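Local coordinates for pesticidal crystal protein Cry2Aa (Bacillus thuringiensis serovar kurstaki, PDB 1I5P), which promotes colloid-osmotic lysis by binding to midgut epithelial cells of dipteran and lepidopteran larvae, at residues F244-Y247 with M248-V252; P294-Y297 with S298-V302; V340-S343 with G344-S348; I433-E436 with D437-R440. One frame throughout, in Å; residues are numbered along the deposited sequence.

Overall arrangement
Each of the four contacts is local, made within one short continuous stretch, and they follow one another along the chain without nesting or crossing. Interaction 1 lies on helix 238-259 of the N-terminal helical domain. Interaction 2 follows on the short helix 293-300 of the middle domain, its centre about 18 Å from that of interaction 1. Interaction 3 closes the turn where strand 329-342 ends, and its Tyr342 OH comes 3.4 Å from Val302 O of interaction 2. Interaction 4 is built round the one-turn helix 435-438. Its centre lies about 12 Å from that of interaction 2, and Phe295 packs against Ile433, Asp437 and Leu438.

Interaction 1. Residues F244-Y247 with M248-V252; sequences FRTY and MFLNV
Tyr247 O is gripped twice by Asn251, through the backbone N at 3.0 Å and the side-chain ND2 at 3.0 Å. The two donors reach the oxygen from opposite faces of its carbonyl plane. This happens within helix 238-259 of the delta-endotoxin helical domain, where the turn at 249-252 widens to pi type. The Asn251 amide also lies over one face of the Tyr247 ring, with ND2 3.2 Å above the ring plane and the two planes 19° apart. Tyr247 places CG anti to its backbone N (chi1 -167°), which runs the ring along the helix over Asn251. A water bridges the far ends of the pair, donating to Asn251 OD1 and bonding to Tyr247 OH, and Tyr247 OH also pairs with Thr97.

A second i to i+4 pair occupies another side of the helix. The Arg245 guanidinium lies flat on the Phe249 ring in a cation-pi stack. Arg245 CZ sits 3.8 Å from the Phe249 ring centroid and 6° off the ring normal. The arginine chain is extended from CG to NE and runs alongside the ring, Arg245 CG lying 3.5 Å from Phe249 CD1; NH1 is held further by Asn274 O. Phe244 and Met248 turn toward helices 170-193 and 202-232. Between them the packing is looser, the Met248 CG lying over one face of the Phe244 ring, 4.4 Å from Phe244 CZ.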
loop_
_atom_site.group_PDB
_atom_site.type_symbol
_atom_site.label_atom_id
_atom_site.label_comp_id
_atom_site.label_asym_id
_atom_site.label_seq_id
_atom_site.Cartn_x
_atom_site.Cartn_y
_atom_site.Cartn_z
ATOM N N PHE A 244 6.728 10.210 6.382
ATOM C CA PHE A 244 7.601 10.442 5.249
ATOM C C PHE A 244 7.320 9.344 4.231
ATOM O O PHE A 244 7.218 9.602 3.035
ATOM C CB PHE A 244 9.071 10.380 5.673
ATOM C CG PHE A 244 10.040 10.546 4.530
ATOM C CD1 PHE A 244 10.277 11.798 3.974
ATOM C CD2 PHE A 244 10.700 9.444 3.996
ATOM C CE1 PHE A 244 11.159 11.954 2.908
ATOM C CE2 PHE A 244 11.586 9.586 2.925
ATOM C CZ PHE A 244 11.814 10.845 2.379
ATOM N N ARG A 245 7.198 8.110 4.720
ATOM C CA ARG A 245 6.932 6.964 3.854
ATOM C C ARG A 245 5.548 7.066 3.229
ATOM O O ARG A 245 5.382 6.866 2.026
ATOM C CB ARG A 245 7.034 5.652 4.643
ATOM C CG ARG A 245 6.598 4.420 3.850
ATOM C CD ARG A 245 6.770 3.146 4.659
ATOM N NE ARG A 245 6.284 1.975 3.935
ATOM C CZ ARG A 245 5.003 1.736 3.664
ATOM N NH1 ARG A 245 4.062 2.584 4.058
ATOM N NH2 ARG A 245 4.665 0.650 2.986
ATOM N N THR A 246 4.557 7.374 4.058
ATOM C CA THR A 246 3.190 7.503 3.586
ATOM C C THR A 246 3.096 8.543 2.487
ATOM O O THR A 246 2.507 8.293 1.432
ATOM C CB THR A 246 2.245 7.898 4.731
ATOM O OG1 THR A 246 2.094 6.781 5.617
ATOM C CG2 THR A 246 0.885 8.315 4.195
ATOM N N TYR A 247 3.689 9.707 2.735
ATOM C CA TYR A 247 3.665 10.787 1.765
ATOM C C TYR A 247 4.210 10.315 0.416
ATOM O O TYR A 247 3.578 10.518 -0.621
ATOM C CB TYR A 247 4.489 11.981 2.265
ATOM C CG TYR A 247 4.248 13.230 1.452
ATOM C CD1 TYR A 247 3.327 14.198 1.869
ATOM C CD2 TYR A 247 4.883 13.412 0.223
ATOM C CE1 TYR A 247 3.044 15.313 1.076
ATOM C CE2 TYR A 247 4.605 14.518 -0.575
ATOM C CZ TYR A 247 3.686 15.461 -0.145
ATOM O OH TYR A 247 3.388 16.534 -0.960
ATOM N N MET A 248 5.378 9.680 0.428
ATOM C CA MET A 248 5.993 9.189 -0.807
ATOM C C MET A 248 5.267 7.991 -1.421
ATOM O O MET A 248 5.232 7.835 -2.643
ATOM C CB MET A 248 7.462 8.838 -0.559
ATOM C CG MET A 248 8.357 10.055 -0.298
ATOM S SD MET A 248 8.361 11.228 -1.685
ATOM C CE MET A 248 8.724 12.795 -0.840
ATOM N N PHE A 249 4.680 7.140 -0.589
ATOM C CA PHE A 249 3.968 5.992 -1.133
ATOM C C PHE A 249 2.685 6.436 -1.842
ATOM O O PHE A 249 2.308 5.871 -2.865
ATOM C CB PHE A 249 3.667 4.978 -0.030
ATOM C CG PHE A 249 4.672 3.861 0.038
ATOM C CD1 PHE A 249 5.979 4.106 0.452
ATOM C CD2 PHE A 249 4.331 2.574 -0.373
ATOM C CE1 PHE A 249 6.931 3.092 0.458
ATOM C CE2 PHE A 249 5.276 1.546 -0.372
ATOM C CZ PHE A 249 6.582 1.806 0.044
ATOM N N LEU A 250 2.027 7.462 -1.314
ATOM C CA LEU A 250 0.800 7.959 -1.929
ATOM C C LEU A 250 1.079 8.823 -3.157
ATOM O O LEU A 250 0.325 8.790 -4.131
ATOM C CB LEU A 250 -0.008 8.771 -0.916
ATOM C CG LEU A 250 -0.773 7.966 0.139
ATOM C CD1 LEU A 250 -1.400 8.913 1.150
ATOM C CD2 LEU A 250 -1.842 7.125 -0.543
ATOM N N ASN A 251 2.170 9.583 -3.100
ATOM C CA ASN A 251 2.570 10.482 -4.177
ATOM C C ASN A 251 3.432 9.839 -5.246
ATOM O O ASN A 251 3.495 10.329 -6.375
ATOM C CB ASN A 251 3.357 11.668 -3.609
ATOM C CG ASN A 251 2.474 12.807 -3.190
ATOM O OD1 ASN A 251 2.038 13.603 -4.022
ATOM N ND2 ASN A 251 2.194 12.894 -1.893
ATOM N N VAL A 252 4.105 8.750 -4.891
ATOM C CA VAL A 252 5.011 8.112 -5.828
ATOM C C VAL A 252 4.925 6.603 -6.033
ATOM O O VAL A 252 4.770 6.139 -7.158
ATOM C CB VAL A 252 6.480 8.448 -5.450
ATOM C CG1 VAL A 252 7.446 7.771 -6.421
ATOM C CG2 VAL A 252 6.685 9.964 -5.447
HETATM O O HOH W 1 1.120 15.693 -2.436
#

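Interaction 2. Residues P294-Y297 with S298-V302; sequences PFLY and SLFQV
Ser298 OG donates to Phe295 O at 2.7 Å, the shortest polar bond of this turn, and Leu299 N bonds to the same oxygen at 3.0 Å. The serine hydroxyl stands between its own backbone N and carbonyl carbon (chi1 75°), which turns it back toward the preceding turn of helix 293-300. Its oxygen is also bonded to Leu442 N, so the hydroxyl links the helix to a neighbouring loop.

The tight part of the contact is the Phe300 ring over Leu296 O. That oxygen lies 3.1 Å above the ring plane, displaced toward the rim, while it accepts a bond from Phe300 N in the carbonyl plane. The side chains of Leu296 and Phe300 run side by side in the same direction, with Leu296 CD2 4.0 Å from Phe300 CZ. Phe295 and Leu299 make a similar pair.

The grip slackens toward the C-terminal end, where the helix gives way to loop. Gln301 N and Gln301 NE2 both reach Tyr297 O at 3.3 Å, and both bonds are weak. The glutamine amide is inclined 52° to the Tyr297 ring, and NE2 has a further partner in Asp521. The partly exposed Pro294, at the other end, contributes chiefly its carbonyl oxygen, which accepts from Ser298 N. Leu296 and Phe300 face Leu238 of helix 238-259, across to the N-terminal helical domain; within the middle domain Phe300 also meets strand 422-430 and Phe295 rests on helix 435-438.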
loop_
_atom_site.group_PDB
_atom_site.type_symbol
_atom_site.label_atom_id
_atom_site.label_comp_id
_atom_site.label_asym_id
_atom_site.label_seq_id
_atom_site.Cartn_x
_atom_site.Cartn_y
_atom_site.Cartn_z
ATOM N N PRO A 294 13.745 -2.046 9.067
ATOM C CA PRO A 294 13.437 -3.462 8.854
ATOM C C PRO A 294 12.750 -4.080 10.053
ATOM O O PRO A 294 11.762 -4.799 9.908
ATOM C CB PRO A 294 14.808 -4.069 8.569
ATOM C CG PRO A 294 15.476 -2.955 7.807
ATOM C CD PRO A 294 15.142 -1.766 8.692
ATOM N N PHE A 295 13.265 -3.791 11.245
ATOM C CA PHE A 295 12.657 -4.326 12.453
ATOM C C PHE A 295 11.235 -3.818 12.612
ATOM O O PHE A 295 10.314 -4.598 12.864
ATOM C CB PHE A 295 13.435 -3.930 13.712
ATOM C CG PHE A 295 12.635 -4.104 14.979
ATOM C CD1 PHE A 295 12.501 -5.358 15.573
ATOM C CD2 PHE A 295 11.940 -3.030 15.525
ATOM C CE1 PHE A 295 11.684 -5.544 16.684
ATOM C CE2 PHE A 295 11.112 -3.206 16.644
ATOM C CZ PHE A 295 10.988 -4.468 17.222
ATOM N N LEU A 296 11.066 -2.505 12.477
ATOM C CA LEU A 296 9.757 -1.884 12.643
ATOM C C LEU A 296 8.665 -2.438 11.732
ATOM O O LEU A 296 7.592 -2.806 12.203
ATOM C CB LEU A 296 9.875 -0.366 12.471
ATOM C CG LEU A 296 10.677 0.331 13.575
ATOM C CD1 LEU A 296 10.904 1.809 13.233
ATOM C CD2 LEU A 296 9.932 0.184 14.899
ATOM N N TYR A 297 8.922 -2.516 10.433
ATOM C CA TYR A 297 7.885 -3.031 9.558
ATOM C C TYR A 297 7.706 -4.547 9.681
ATOM O O TYR A 297 6.653 -5.078 9.334
ATOM C CB TYR A 297 8.131 -2.599 8.101
ATOM C CG TYR A 297 9.240 -3.299 7.350
ATOM C CD1 TYR A 297 9.136 -4.646 7.000
ATOM C CD2 TYR A 297 10.356 -2.593 6.909
ATOM C CE1 TYR A 297 10.111 -5.269 6.226
ATOM C CE2 TYR A 297 11.341 -3.211 6.129
ATOM C CZ TYR A 297 11.206 -4.548 5.791
ATOM O OH TYR A 297 12.149 -5.153 4.988
ATOM N N SER A 298 8.719 -5.248 10.193
ATOM C CA SER A 298 8.590 -6.696 10.364
ATOM C C SER A 298 7.662 -6.923 11.551
ATOM O O SER A 298 6.964 -7.937 11.628
ATOM C CB SER A 298 9.955 -7.358 10.623
ATOM O OG SER A 298 10.425 -7.118 11.939
ATOM N N LEU A 299 7.650 -5.950 12.462
ATOM C CA LEU A 299 6.816 -6.003 13.657
ATOM C C LEU A 299 5.387 -5.574 13.355
ATOM O O LEU A 299 4.430 -6.194 13.819
ATOM C CB LEU A 299 7.384 -5.086 14.739
ATOM C CG LEU A 299 6.511 -4.849 15.975
ATOM C CD1 LEU A 299 6.422 -6.121 16.798
ATOM C CD2 LEU A 299 7.105 -3.722 16.810
ATOM N N PHE A 300 5.259 -4.500 12.580
ATOM C CA PHE A 300 3.958 -3.951 12.217
ATOM C C PHE A 300 3.125 -4.879 11.336
ATOM O O PHE A 300 1.908 -4.717 11.250
ATOM C CB PHE A 300 4.139 -2.593 11.525
ATOM C CG PHE A 300 4.805 -1.549 12.393
ATOM C CD1 PHE A 300 5.351 -0.402 11.821
ATOM C CD2 PHE A 300 4.885 -1.709 13.778
ATOM C CE1 PHE A 300 5.964 0.572 12.606
ATOM C CE2 PHE A 300 5.499 -0.738 14.573
ATOM C CZ PHE A 300 6.039 0.404 13.980
ATOM N N GLN A 301 3.765 -5.851 10.691
ATOM C CA GLN A 301 3.029 -6.775 9.830
ATOM C C GLN A 301 2.853 -8.167 10.432
ATOM O O GLN A 301 2.524 -9.118 9.725
ATOM C CB GLN A 301 3.709 -6.876 8.466
ATOM C CG GLN A 301 3.599 -5.592 7.662
ATOM C CD GLN A 301 4.240 -5.708 6.310
ATOM O OE1 GLN A 301 3.630 -6.208 5.364
ATOM N NE2 GLN A 301 5.487 -5.252 6.204
ATOM N N VAL A 302 3.080 -8.288 11.735
ATOM C CA VAL A 302 2.915 -9.573 12.398
ATOM C C VAL A 302 1.442 -9.957 12.335
ATOM O O VAL A 302 0.571 -9.165 12.692
ATOM C CB VAL A 302 3.371 -9.510 13.876
ATOM C CG1 VAL A 302 2.767 -10.678 14.670
ATOM C CG2 VAL A 302 4.886 -9.561 13.945
#

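Interaction 3. Residues V340-S343 with G344-S348; sequences VNYS and GGVSS
Asn341 and Ser347 direct their polar groups toward one another across a tight antiparallel reversal, Asn341 OD1 lying 3.0 Å from Ser347 OG. Their backbones form a single beta bridge, with CA atoms 4.5 Å apart, at the end of strand 329-342 in the middle domain, the beta prism of the toxin. The two arms run 164° apart.

The Tyr342 side chain leans along the returning arm and presents its ring edge to the backbone: Val346 O and Ser348 N both lie near the ring plane, the former 3.5 Å from Tyr342 CD1. With CG anti to its carbonyl carbon (chi1 -50°), the ring extends toward Ser348, and its hydroxyl bonds to Asn425. Tyr342 N meanwhile donates to Val346 O at 2.8 Å.

At the bend, Gly344 and Gly345 both have positive phi, a backbone shape that favours glycine; at Gly344 it also sets the carbonyl oxygen of Ser343 close to where a CB would lie.

Ser348 and Val340 bond twice at the open end. Ser348 N donates to Val340 O at 2.9 Å, and Val340 N donates to Ser348 OG at 3.1 Å with an N-H...O angle of 159°.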
loop_
_atom_site.group_PDB
_atom_site.type_symbol
_atom_site.label_atom_id
_atom_site.label_comp_id
_atom_site.label_asym_id
_atom_site.label_seq_id
_atom_site.Cartn_x
_atom_site.Cartn_y
_atom_site.Cartn_z
ATOM N N VAL A 340 -2.651 -7.229 20.356
ATOM C CA VAL A 340 -3.640 -7.236 19.288
ATOM C C VAL A 340 -4.226 -8.639 19.140
ATOM O O VAL A 340 -3.505 -9.637 19.247
ATOM C CB VAL A 340 -2.997 -6.793 17.960
ATOM C CG1 VAL A 340 -4.029 -6.792 16.847
ATOM C CG2 VAL A 340 -2.384 -5.401 18.126
ATOM N N ASN A 341 -5.532 -8.706 18.899
ATOM C CA ASN A 341 -6.224 -9.984 18.766
ATOM C C ASN A 341 -6.773 -10.223 17.364
ATOM O O ASN A 341 -7.148 -9.283 16.658
ATOM C CB ASN A 341 -7.361 -10.062 19.786
ATOM C CG ASN A 341 -6.887 -9.781 21.198
ATOM O OD1 ASN A 341 -5.910 -10.370 21.665
ATOM N ND2 ASN A 341 -7.576 -8.877 21.887
ATOM N N TYR A 342 -6.826 -11.493 16.972
ATOM C CA TYR A 342 -7.307 -11.869 15.644
ATOM C C TYR A 342 -8.221 -13.096 15.678
ATOM O O TYR A 342 -8.302 -13.811 16.683
ATOM C CB TYR A 342 -6.122 -12.175 14.718
ATOM C CG TYR A 342 -5.030 -11.125 14.696
ATOM C CD1 TYR A 342 -4.092 -11.042 15.725
ATOM C CD2 TYR A 342 -4.930 -10.218 13.638
ATOM C CE1 TYR A 342 -3.080 -10.083 15.705
ATOM C CE2 TYR A 342 -3.923 -9.251 13.609
ATOM C CZ TYR A 342 -3.001 -9.191 14.648
ATOM O OH TYR A 342 -2.014 -8.229 14.635
ATOM N N SER A 343 -8.899 -13.329 14.559
ATOM C CA SER A 343 -9.789 -14.472 14.414
ATOM C C SER A 343 -8.951 -15.733 14.556
ATOM O O SER A 343 -7.762 -15.733 14.223
ATOM C CB SER A 343 -10.447 -14.461 13.036
ATOM O OG SER A 343 -11.244 -13.306 12.854
ATOM N N GLY A 344 -9.570 -16.799 15.050
ATOM C CA GLY A 344 -8.855 -18.050 15.225
ATOM C C GLY A 344 -8.172 -18.105 16.573
ATOM O O GLY A 344 -7.444 -19.053 16.872
ATOM N N GLY A 345 -8.405 -17.081 17.387
ATOM C CA GLY A 345 -7.812 -17.029 18.709
ATOM C C GLY A 345 -6.360 -16.597 18.709
ATOM O O GLY A 345 -5.684 -16.684 19.730
ATOM N N VAL A 346 -5.877 -16.125 17.567
ATOM C CA VAL A 346 -4.496 -15.684 17.454
ATOM C C VAL A 346 -4.272 -14.276 18.030
ATOM O O VAL A 346 -5.170 -13.440 18.027
ATOM C CB VAL A 346 -4.048 -15.721 15.967
ATOM C CG1 VAL A 346 -2.700 -15.054 15.796
ATOM C CG2 VAL A 346 -3.980 -17.170 15.489
ATOM N N SER A 347 -3.072 -14.036 18.549
ATOM C CA SER A 347 -2.710 -12.736 19.105
ATOM C C SER A 347 -1.291 -12.372 18.700
ATOM O O SER A 347 -0.501 -13.235 18.320
ATOM C CB SER A 347 -2.795 -12.741 20.636
ATOM O OG SER A 347 -4.133 -12.690 21.087
ATOM N N SER A 348 -0.984 -11.081 18.767
ATOM C CA SER A 348 0.350 -10.598 18.450
ATOM C C SER A 348 1.159 -10.768 19.726
ATOM O O SER A 348 0.714 -11.411 20.677
ATOM C CB SER A 348 0.309 -9.114 18.106
ATOM O OG SER A 348 0.006 -8.353 19.266
#

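Interaction 4. Residues I433-E436 with D437-R440; sequences IRNE and DLTR
Arg434 sets CG anti to its carbonyl carbon (chi1 -39°) and then bends at chi3, which folds its guanidinium back over the start of the helix, beside Asp437. Asp437 likewise has CG anti to its carbonyl carbon and extends OD2 toward that group. The resulting salt bridge is long, with Arg434 NE 3.7 Å from Asp437 OD2, and the guanidinium and carboxylate planes stand 85° apart. A shorter link joins Arg434 NH1 to Glu436 OE2 at 2.8 Å, so one arginine ties two acids into a network. A water makes a separate link, accepting from the backbone N of Arg434 and donating to Asp437 OD2, while Asp437 OD1 is bridged to Arg448.

Arg434 is the N-cap residue of helix 435-438, a single turn in the middle domain. Its carbonyl oxygen takes two backbone donors. Leu438 N arrives in the carbonyl plane at 3.1 Å, whereas Asp437 N, at 2.9 Å, sits 65° out of that plane.

The apolar side is formed by Ile433 and Leu438, whose side chains cross at about a right angle. Ile433 CG2 touches Leu438 CD2 at 3.8 Å and also meets Asp437 CB at 3.7 Å. Phe295 of helix 293-300 and Phe288 of strand 287-289 pack against both residues. At the C-terminal end of the turn, Thr439 N bonds to Asn435 O, and the extended Arg440 chain passes Glu436 O with its CD 3.4 Å away.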
loop_
_atom_site.group_PDB
_atom_site.type_symbol
_atom_site.label_atom_id
_atom_site.label_comp_id
_atom_site.label_asym_id
_atom_site.label_seq_id
_atom_site.Cartn_x
_atom_site.Cartn_y
_atom_site.Cartn_z
ATOM N N ILE A 433 12.435 1.011 22.537
ATOM C CA ILE A 433 12.686 -0.308 21.972
ATOM C C ILE A 433 14.173 -0.575 22.158
ATOM O O ILE A 433 15.005 0.243 21.773
ATOM C CB ILE A 433 12.372 -0.356 20.469
ATOM C CG1 ILE A 433 10.906 0.009 20.234
ATOM C CG2 ILE A 433 12.699 -1.742 19.916
ATOM C CD1 ILE A 433 10.550 0.217 18.782
ATOM N N ARG A 434 14.501 -1.715 22.754
ATOM C CA ARG A 434 15.890 -2.086 23.004
ATOM C C ARG A 434 16.654 -2.211 21.690
ATOM O O ARG A 434 16.079 -2.589 20.666
ATOM C CB ARG A 434 15.945 -3.423 23.758
ATOM C CG ARG A 434 14.859 -3.576 24.821
ATOM C CD ARG A 434 15.108 -4.761 25.752
ATOM N NE ARG A 434 14.953 -6.080 25.133
ATOM C CZ ARG A 434 15.908 -7.009 25.100
ATOM N NH1 ARG A 434 17.095 -6.757 25.638
ATOM N NH2 ARG A 434 15.675 -8.202 24.564
ATOM N N ASN A 435 17.944 -1.889 21.703
ATOM C CA ASN A 435 18.737 -2.018 20.486
ATOM C C ASN A 435 18.801 -3.493 20.121
ATOM O O ASN A 435 18.969 -3.836 18.956
ATOM C CB ASN A 435 20.158 -1.477 20.680
ATOM C CG ASN A 435 20.217 0.043 20.707
ATOM O OD1 ASN A 435 19.407 0.726 20.080
ATOM N ND2 ASN A 435 21.207 0.579 21.417
ATOM N N GLU A 436 18.663 -4.363 21.120
ATOM C CA GLU A 436 18.696 -5.800 20.871
ATOM C C GLU A 436 17.515 -6.206 20.003
ATOM O O GLU A 436 17.589 -7.189 19.262
ATOM C CB GLU A 436 18.664 -6.590 22.182
ATOM C CG GLU A 436 19.866 -6.355 23.097
ATOM C CD GLU A 436 19.624 -5.250 24.115
ATOM O OE1 GLU A 436 19.459 -4.080 23.707
ATOM O OE2 GLU A 436 19.603 -5.554 25.325
ATOM N N ASP A 437 16.419 -5.457 20.097
ATOM C CA ASP A 437 15.250 -5.759 19.278
ATOM C C ASP A 437 15.411 -5.117 17.906
ATOM O O ASP A 437 15.146 -5.752 16.887
ATOM C CB ASP A 437 13.968 -5.250 19.945
ATOM C CG ASP A 437 13.421 -6.214 20.986
ATOM O OD1 ASP A 437 13.399 -7.431 20.717
ATOM O OD2 ASP A 437 12.998 -5.747 22.068
ATOM N N LEU A 438 15.873 -3.868 17.887
ATOM C CA LEU A 438 16.065 -3.139 16.637
ATOM C C LEU A 438 17.058 -3.823 15.704
ATOM O O LEU A 438 17.011 -3.644 14.486
ATOM C CB LEU A 438 16.555 -1.717 16.920
ATOM C CG LEU A 438 15.618 -0.768 17.667
ATOM C CD1 LEU A 438 16.377 0.496 18.045
ATOM C CD2 LEU A 438 14.418 -0.439 16.799
ATOM N N THR A 439 17.953 -4.608 16.286
ATOM C CA THR A 439 18.975 -5.304 15.518
ATOM C C THR A 439 18.525 -6.676 15.015
ATOM O O THR A 439 19.214 -7.300 14.209
ATOM C CB THR A 439 20.248 -5.494 16.365
ATOM O OG1 THR A 439 21.241 -6.177 15.595
ATOM C CG2 THR A 439 19.938 -6.312 17.602
ATOM N N ARG A 440 17.374 -7.140 15.488
ATOM C CA ARG A 440 16.867 -8.442 15.081
ATOM C C ARG A 440 15.435 -8.401 14.559
ATOM O O ARG A 440 14.480 -8.558 15.317
ATOM C CB ARG A 440 16.978 -9.418 16.254
ATOM C CG ARG A 440 18.422 -9.644 16.638
ATOM C CD ARG A 440 18.609 -10.162 18.047
ATOM N NE ARG A 440 20.001 -9.954 18.432
ATOM C CZ ARG A 440 20.593 -10.511 19.482
ATOM N NH1 ARG A 440 19.916 -11.331 20.276
ATOM N NH2 ARG A 440 21.872 -10.252 19.731
HETATM O O HOH W 2 12.373 -3.364 23.058
#